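Local coordinates for protein tautomerase (Bordetella trematum, PDB 6VVR) that belongs to the tautomerase superfamily and assembles as a trimer of chains that each repeat the beta-alpha-beta unit of that fold, at residues 22-27 against 33-38. Residues are numbered along the deposited sequence; the frame is centred on the assembly and turned at random.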
loop_
_atom_site.group_PDB
_atom_site.type_symbol
_atom_site.label_atom_id
_atom_site.label_comp_id
_atom_site.label_asym_id
_atom_site.label_seq_id
_atom_site.Cartn_x
_atom_site.Cartn_y
_atom_site.Cartn_z
ATOM N N ALA A 22 -4.173 -8.178 18.528
ATOM C CA ALA A 22 -3.448 -9.421 18.276
ATOM C C ALA A 22 -2.341 -9.218 17.253
ATOM O O ALA A 22 -1.276 -9.830 17.357
ATOM C CB ALA A 22 -4.401 -10.522 17.814
ATOM N N LEU A 23 -2.577 -8.376 16.244
ATOM C CA LEU A 23 -1.527 -8.109 15.269
ATOM C C LEU A 23 -0.372 -7.363 15.915
ATOM O O LEU A 23 0.798 -7.697 15.692
ATOM C CB LEU A 23 -2.094 -7.308 14.102
ATOM C CG LEU A 23 -3.087 -8.053 13.210
ATOM C CD1 LEU A 23 -3.591 -7.086 12.172
ATOM C CD2 LEU A 23 -2.434 -9.253 12.542
ATOM N N SER A 24 -0.685 -6.361 16.742
ATOM C CA SER A 24 0.372 -5.597 17.395
ATOM C C SER A 24 1.212 -6.503 18.288
ATOM O O SER A 24 2.445 -6.523 18.191
ATOM C CB SER A 24 -0.238 -4.442 18.190
ATOM O OG SER A 24 0.749 -3.790 18.980
ATOM N N ASP A 25 0.558 -7.299 19.136
ATOM C CA ASP A 25 1.296 -8.250 19.970
ATOM C C ASP A 25 2.082 -9.253 19.133
ATOM O O ASP A 25 3.182 -9.661 19.515
ATOM C CB ASP A 25 0.348 -8.997 20.904
ATOM C CG ASP A 25 1.072 -9.636 22.064
ATOM O OD1 ASP A 25 1.902 -8.956 22.721
ATOM O OD2 ASP A 25 0.851 -10.842 22.303
ATOM N N ALA A 26 1.541 -9.663 17.986
ATOM C CA ALA A 26 2.265 -10.617 17.150
ATOM C C ALA A 26 3.555 -10.008 16.631
ATOM O O ALA A 26 4.570 -10.702 16.505
ATOM C CB ALA A 26 1.386 -11.090 15.988
ATOM N N VAL A 27 3.546 -8.703 16.339
ATOM C CA VAL A 27 4.771 -8.042 15.895
ATOM C C VAL A 27 5.790 -8.016 17.023
ATOM O O VAL A 27 6.963 -8.352 16.837
ATOM C CB VAL A 27 4.477 -6.620 15.389
ATOM C CG1 VAL A 27 5.784 -5.937 15.004
ATOM C CG2 VAL A 27 3.517 -6.654 14.208
ATOM N N ALA A 33 10.188 -6.087 18.179
ATOM C CA ALA A 33 10.142 -4.664 17.900
ATOM C C ALA A 33 9.640 -3.913 19.130
ATOM O O ALA A 33 8.776 -4.411 19.852
ATOM C CB ALA A 33 9.227 -4.379 16.709
ATOM N N PRO A 34 10.169 -2.718 19.396
ATOM C CA PRO A 34 9.613 -1.905 20.484
ATOM C C PRO A 34 8.152 -1.599 20.208
ATOM O O PRO A 34 7.775 -1.261 19.084
ATOM C CB PRO A 34 10.467 -0.630 20.458
ATOM C CG PRO A 34 11.660 -0.951 19.610
ATOM C CD PRO A 34 11.196 -1.992 18.636
ATOM N N LEU A 35 7.327 -1.736 21.250
ATOM C CA LEU A 35 5.899 -1.485 21.110
ATOM C C LEU A 35 5.622 -0.130 20.466
ATOM O O LEU A 35 4.699 0.004 19.653
ATOM C CB LEU A 35 5.228 -1.575 22.476
ATOM C CG LEU A 35 3.742 -1.275 22.474
ATOM C CD1 LEU A 35 3.032 -2.360 21.683
ATOM C CD2 LEU A 35 3.226 -1.194 23.899
ATOM N N ALA A 36 6.434 0.880 20.792
ATOM C CA ALA A 36 6.212 2.220 20.262
ATOM C C ALA A 36 6.405 2.308 18.749
ATOM O O ALA A 36 5.948 3.282 18.138
ATOM C CB ALA A 36 7.141 3.214 20.965
ATOM N N SER A 37 7.066 1.331 18.127
ATOM C CA SER A 37 7.272 1.373 16.688
ATOM C C SER A 37 6.179 0.653 15.912
ATOM O O SER A 37 6.254 0.604 14.677
ATOM C CB SER A 37 8.619 0.751 16.310
ATOM O OG SER A 37 8.621 -0.645 16.552
ATOM N N VAL A 38 5.181 0.086 16.591
ATOM C CA VAL A 38 4.199 -0.802 15.965
ATOM C C VAL A 38 2.894 -0.040 15.769
ATOM O O VAL A 38 2.286 0.430 16.739
ATOM C CB VAL A 38 3.959 -2.068 16.807
ATOM C CG1 VAL A 38 2.896 -2.947 16.159
ATOM C CG2 VAL A 38 5.257 -2.852 17.022
HETATM O O HOH W 1 0.265 -1.107 18.064
#
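Val38 reaches helix 13-31 between Ser24 and Val27, and its two methyl groups meet different parts of the helix. From CB the branch splits. CG1, anti to the backbone N (chi1 178°), sits mainly over Ser24, 3.6 Å from its OG, and also nears CB of Val27. CG2 meets Val27 alone and comes within 3.7 Å of its CG1, the two valine side chains lying side by side and pointing opposite ways. That same CG1 of Val27 also serves the start of the loop, where it packs on CB of Ala33 at 4.1 Å. Pro1 and Leu3 extend this apolar layer, since both touch Val27.

The hydroxyl of Ser24 sits at the polar edge of this packing. Its OG has a second methyl neighbour in CD1 of Leu35, at 3.8 Å, and it also hydrogen-bonds a water 2.9 Å away. The water in turn donates to the carbonyl O of Val38, so a single solvent molecule ties helix to loop where the direct contacts are all van der Waals. Ile51 and Gly54 of a second subunit pack on Ser24 and Leu35 respectively, and backbone hydrogen bonds from Val38 to that subunit continue this edge into the trimer.

Pro34 O receives the backbone N of Ser37 and also its OG, the latter at 2.7 Å in the carbonyl plane; the two bonds to one carbonyl close the short 3-10 turn just before Val38.

Here a helix packs against the connection leading from its own C-terminal end into strand 39-45, parallel to strand 2-8: the returning half of a beta-alpha-beta crossover, the building unit of the tautomerase fold.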